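Local coordinates for protein succinylglutamate desuccinylase (PDB 2BCO) that probably hydrolyses N-succinyl-L-glutamate to succinate and L-glutamate with one zinc ion per subunit, the last step of arginine breakdown by the AST pathway, at residues Gly61-Glu66 / Glu109-Arg114; Arg114-Lys119 / Ser201-Tyr206. All coordinates share one frame; numbering follows the deposited sequence.

Interaction 1. Residues Gly61-Glu66 / Glu109-Arg114. With ZN (zinc ion), chain C.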
# COMPACT_ATOMS: atom_id res chain seq x y z
N GLY A 61 0.15 -8.38 1.16
CA GLY A 61 -0.87 -9.40 1.18
C GLY A 61 -2.25 -9.05 1.72
O GLY A 61 -2.99 -9.97 2.05
N ILE A 62 -2.60 -7.77 1.81
CA ILE A 62 -3.93 -7.39 2.27
C ILE A 62 -4.88 -8.13 1.32
O ILE A 62 -5.97 -8.57 1.71
CB ILE A 62 -4.16 -5.85 2.17
CG1 ILE A 62 -3.56 -5.16 3.40
CG2 ILE A 62 -5.65 -5.51 2.06
CD1 ILE A 62 -4.15 -5.65 4.73
N HIS A 63 -4.44 -8.25 0.07
CA HIS A 63 -5.13 -8.97 -0.99
C HIS A 63 -4.22 -10.18 -1.23
O HIS A 63 -3.04 -10.02 -1.52
CB HIS A 63 -5.23 -8.09 -2.25
CG HIS A 63 -6.22 -6.98 -2.11
ND1 HIS A 63 -6.15 -5.82 -2.86
CD2 HIS A 63 -7.32 -6.85 -1.34
CE1 HIS A 63 -7.16 -5.03 -2.55
NE2 HIS A 63 -7.89 -5.63 -1.62
N GLY A 64 -4.79 -11.38 -1.09
CA GLY A 64 -4.01 -12.61 -1.21
C GLY A 64 -3.19 -12.88 -2.45
O GLY A 64 -2.06 -13.38 -2.34
N ASP A 65 -3.74 -12.58 -3.63
CA ASP A 65 -3.03 -12.83 -4.88
C ASP A 65 -1.93 -11.83 -5.28
O ASP A 65 -1.34 -11.97 -6.34
CB ASP A 65 -4.04 -12.97 -6.03
CG ASP A 65 -5.00 -11.80 -6.12
OD1 ASP A 65 -4.90 -10.85 -5.31
OD2 ASP A 65 -5.88 -11.82 -7.01
N GLU A 66 -1.63 -10.85 -4.45
CA GLU A 66 -0.59 -9.86 -4.79
C GLU A 66 0.73 -10.25 -4.13
O GLU A 66 1.17 -9.65 -3.16
CB GLU A 66 -1.08 -8.47 -4.37
CG GLU A 66 -2.27 -8.06 -5.23
CD GLU A 66 -3.04 -6.89 -4.68
OE1 GLU A 66 -2.47 -6.14 -3.86
OE2 GLU A 66 -4.21 -6.72 -5.07
N GLU A 109 -14.06 -13.82 1.69
CA GLU A 109 -15.44 -13.40 1.78
C GLU A 109 -15.62 -11.95 1.33
O GLU A 109 -16.50 -11.66 0.51
CB GLU A 109 -15.97 -13.63 3.20
CG GLU A 109 -15.96 -15.10 3.57
CD GLU A 109 -16.38 -15.38 5.01
OE1 GLU A 109 -16.42 -16.58 5.37
OE2 GLU A 109 -16.65 -14.42 5.76
N GLU A 110 -14.78 -11.05 1.82
CA GLU A 110 -14.90 -9.64 1.43
C GLU A 110 -13.53 -8.95 1.32
O GLU A 110 -12.58 -9.34 2.00
CB GLU A 110 -15.76 -8.91 2.46
CG GLU A 110 -16.61 -7.80 1.89
CD GLU A 110 -17.20 -6.91 2.96
OE1 GLU A 110 -17.61 -7.46 4.00
OE2 GLU A 110 -17.25 -5.68 2.77
N ASN A 111 -13.44 -7.93 0.47
CA ASN A 111 -12.20 -7.17 0.26
C ASN A 111 -11.71 -6.64 1.61
O ASN A 111 -12.32 -5.76 2.20
CB ASN A 111 -12.47 -5.99 -0.68
CG ASN A 111 -11.21 -5.21 -1.06
OD1 ASN A 111 -10.16 -5.32 -0.42
ND2 ASN A 111 -11.32 -4.41 -2.10
N LEU A 112 -10.58 -7.16 2.08
CA LEU A 112 -10.04 -6.74 3.36
C LEU A 112 -9.76 -5.23 3.43
O LEU A 112 -9.89 -4.61 4.48
CB LEU A 112 -8.74 -7.52 3.64
CG LEU A 112 -8.28 -7.79 5.07
CD1 LEU A 112 -6.85 -8.33 5.05
CD2 LEU A 112 -8.35 -6.54 5.90
N ASN A 113 -9.39 -4.63 2.30
CA ASN A 113 -9.05 -3.22 2.30
C ASN A 113 -10.20 -2.23 2.20
O ASN A 113 -10.02 -1.09 1.77
CB ASN A 113 -8.01 -2.96 1.21
CG ASN A 113 -6.95 -1.98 1.66
OD1 ASN A 113 -6.60 -1.93 2.84
ND2 ASN A 113 -6.42 -1.22 0.72
N ARG A 114 -11.39 -2.65 2.63
CA ARG A 114 -12.57 -1.81 2.65
C ARG A 114 -13.18 -1.87 4.05
O ARG A 114 -14.20 -1.27 4.33
CB ARG A 114 -13.60 -2.30 1.63
CG ARG A 114 -13.43 -1.71 0.24
CD ARG A 114 -14.25 -2.46 -0.80
NE ARG A 114 -13.95 -2.01 -2.16
CZ ARG A 114 -14.23 -2.70 -3.26
NH1 ARG A 114 -14.83 -3.87 -3.18
NH2 ARG A 114 -13.91 -2.20 -4.45
ZN ZN C . -4.21 -4.67 -3.58
O HOH W 1 -8.60 -9.16 0.83
O HOH W 2 -4.97 -3.43 -5.69
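Zinc sits where His63 and Glu66 converge, ND1 of His63 lying 2.4 Å from ZN and Glu66 reaching it with both carboxylate oxygens. A water and His155 complete the ligand set. His63 and Glu66 stand at the ends of a type I turn, which brings both to one metal in the H-x-x-E pattern of zinc carboxypeptidase relatives. With ND1 on the metal, His63 has its far nitrogen left for the second shell: NE2 donates to OD1 of Asn111 at 2.6 Å, the oxygen lying nearly in the ring plane, while NE2 stands above the amide carbonyl plane. The short amide of Asn111, its CG anti to the backbone N (chi1 -175°), lets one oxygen serve two donors: OD1 of Asn111 also accepts from Asn113 N at 2.9 Å, an Asx turn that fixes the amide. Further out, water 1 joins Ile62 O to Leu112 N, and CD1 of Ile62 meets CD1 of Leu112 at 3.8 Å. Branched Ile62 fills the buried seam, its CG2 packing on Asn113 CB at 3.6 Å. Held by metal and amide, the imidazole can hardly rotate, and the neutral acceptor on NE2 probably makes ND1 a somewhat better donor to zinc.

Interaction 2. Residues Arg114-Lys119 / Ser201-Tyr206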
# COMPACT_ATOMS: atom_id res chain seq x y z
N ARG A 114 -11.39 -2.65 2.63
CA ARG A 114 -12.57 -1.81 2.65
C ARG A 114 -13.18 -1.87 4.05
O ARG A 114 -14.20 -1.27 4.33
CB ARG A 114 -13.60 -2.30 1.63
CG ARG A 114 -13.43 -1.71 0.24
CD ARG A 114 -14.25 -2.46 -0.80
NE ARG A 114 -13.95 -2.01 -2.16
CZ ARG A 114 -14.23 -2.70 -3.26
NH1 ARG A 114 -14.83 -3.87 -3.18
NH2 ARG A 114 -13.91 -2.20 -4.45
N LEU A 115 -12.50 -2.60 4.94
CA LEU A 115 -13.00 -2.83 6.29
C LEU A 115 -12.36 -2.07 7.44
O LEU A 115 -12.56 -2.44 8.59
CB LEU A 115 -12.91 -4.32 6.59
CG LEU A 115 -13.55 -5.22 5.52
CD1 LEU A 115 -13.36 -6.68 5.88
CD2 LEU A 115 -15.03 -4.87 5.41
N PHE A 116 -11.62 -1.01 7.15
CA PHE A 116 -10.98 -0.25 8.21
C PHE A 116 -11.71 1.03 8.62
O PHE A 116 -11.29 1.69 9.57
CB PHE A 116 -9.53 0.08 7.84
CG PHE A 116 -8.64 -1.12 7.81
CD1 PHE A 116 -8.14 -1.66 8.99
CD2 PHE A 116 -8.35 -1.76 6.60
CE1 PHE A 116 -7.35 -2.82 8.97
CE2 PHE A 116 -7.57 -2.91 6.57
CZ PHE A 116 -7.07 -3.45 7.76
N ASP A 117 -12.77 1.40 7.91
CA ASP A 117 -13.51 2.62 8.27
C ASP A 117 -14.56 2.37 9.36
O ASP A 117 -14.83 1.23 9.73
CB ASP A 117 -14.17 3.26 7.04
CG ASP A 117 -15.22 2.38 6.39
OD1 ASP A 117 -15.87 2.86 5.43
OD2 ASP A 117 -15.41 1.22 6.81
N GLU A 118 -15.15 3.45 9.86
CA GLU A 118 -16.15 3.37 10.92
C GLU A 118 -17.57 2.94 10.54
O GLU A 118 -18.45 2.93 11.39
CB GLU A 118 -16.21 4.70 11.68
CG GLU A 118 -15.03 4.95 12.62
CD GLU A 118 -15.10 6.30 13.32
OE1 GLU A 118 -15.03 7.34 12.63
OE2 GLU A 118 -15.23 6.32 14.56
N LYS A 119 -17.80 2.60 9.27
CA LYS A 119 -19.13 2.17 8.85
C LYS A 119 -19.47 0.80 9.44
O LYS A 119 -18.61 0.15 10.02
CB LYS A 119 -19.22 2.09 7.32
CG LYS A 119 -19.00 3.41 6.60
CD LYS A 119 -19.00 3.21 5.09
CE LYS A 119 -18.60 4.48 4.36
NZ LYS A 119 -18.51 4.27 2.89
N SER A 201 -11.21 3.61 3.40
CA SER A 201 -11.45 2.50 4.31
C SER A 201 -10.30 1.51 4.22
O SER A 201 -10.42 0.37 4.69
CB SER A 201 -12.73 1.78 3.91
OG SER A 201 -12.58 1.21 2.61
N THR A 202 -9.18 1.94 3.64
CA THR A 202 -8.03 1.07 3.49
C THR A 202 -7.15 1.01 4.72
O THR A 202 -7.30 1.80 5.65
CB THR A 202 -7.15 1.49 2.30
OG1 THR A 202 -6.59 2.79 2.55
CG2 THR A 202 -7.98 1.50 1.01
N PHE A 203 -6.24 0.05 4.72
CA PHE A 203 -5.32 -0.16 5.82
C PHE A 203 -4.38 1.04 5.94
O PHE A 203 -4.05 1.48 7.05
CB PHE A 203 -4.55 -1.46 5.56
CG PHE A 203 -3.71 -1.93 6.71
CD1 PHE A 203 -4.09 -1.69 8.03
CD2 PHE A 203 -2.56 -2.67 6.47
CE1 PHE A 203 -3.35 -2.19 9.09
CE2 PHE A 203 -1.81 -3.19 7.52
CZ PHE A 203 -2.20 -2.94 8.84
N SER A 204 -3.94 1.55 4.79
CA SER A 204 -3.05 2.70 4.73
C SER A 204 -3.75 3.95 5.30
O SER A 204 -3.17 4.69 6.10
CB SER A 204 -2.65 2.95 3.27
OG SER A 204 -1.86 4.11 3.15
N TRP A 205 -4.98 4.18 4.86
CA TRP A 205 -5.75 5.32 5.34
C TRP A 205 -5.94 5.24 6.85
O TRP A 205 -5.87 6.26 7.53
CB TRP A 205 -7.13 5.37 4.66
CG TRP A 205 -8.12 6.28 5.38
CD1 TRP A 205 -8.26 7.63 5.22
CD2 TRP A 205 -9.03 5.90 6.43
NE1 TRP A 205 -9.20 8.11 6.10
CE2 TRP A 205 -9.68 7.08 6.85
CE3 TRP A 205 -9.36 4.69 7.04
CZ2 TRP A 205 -10.65 7.08 7.88
CZ3 TRP A 205 -10.32 4.69 8.06
CH2 TRP A 205 -10.95 5.87 8.47
N TYR A 206 -6.17 4.04 7.37
CA TYR A 206 -6.38 3.87 8.81
C TYR A 206 -5.18 4.36 9.64
O TYR A 206 -5.36 4.96 10.70
CB TYR A 206 -6.66 2.41 9.14
CG TYR A 206 -6.93 2.16 10.60
CD1 TYR A 206 -8.20 2.33 11.13
CD2 TYR A 206 -5.90 1.76 11.47
CE1 TYR A 206 -8.46 2.09 12.49
CE2 TYR A 206 -6.15 1.53 12.82
CZ TYR A 206 -7.44 1.69 13.32
OH TYR A 206 -7.71 1.44 14.65
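The start of helix 203-211 is where the loop 114-119 docks, in the catalytic domain of the AspA/AstE family. Phe116 carries the contact. Its backbone N donates to Ser201 O at 3.1 Å, in the carbonyl plane and on a lone pair, and its side chain, CG anti to the carbonyl carbon (chi1 -69°), runs along the first residues of the helix. The flat ring of Phe116 offers a broad apolar face to Phe203, whose CA makes a CH-pi contact 3.8 Å from the centroid of the Phe116 ring, while CZ of Phe116 meets CD1 of Phe203 at 3.5 Å. The two rings are nearly parallel (23° between planes) but slid apart so that they barely overlap. Tyr206, one turn further along the helix, joins them in an aromatic cluster, its CB 3.9 Å from CB of Phe116. Thr202 is the N-cap: OG1 accepts from Trp205 N at 3.1 Å, a task that suits a short hydroxyl side chain and closes off the first turn of the helix. Trp205 brings CZ3, at its ring edge, to 3.5 Å from Phe116 O. Ser201, small enough for close approach, lays its CB 3.6 Å from CG of Asp117, whose OD2 is hydrogen-bonded to His121. On the helix 125-141 side, Leu133 touches Phe116 and Val137 touches Phe203.

Overall arrangement
Interactions 1 and 2 follow one another along the chain, 61-66 with 109-114 closing before 114-119 with 201-206 opens, and they share Arg114 in the long loop between helices 98-102 and 125-141. Their centres lie 12 Å apart within the catalytic domain. A direct link joins them: OD1 of Asn113 probably accepts a hydrogen bond from Phe203 N at the start of helix 203-211. Helix 125-141 lines both, touching Ile62 and Leu112 in the first and Phe116, Phe203 and Tyr206 in the second. The loop thus connects the turn after strand 55-60, which carries two zinc ligands, to a helix start beside the zinc ligand His155.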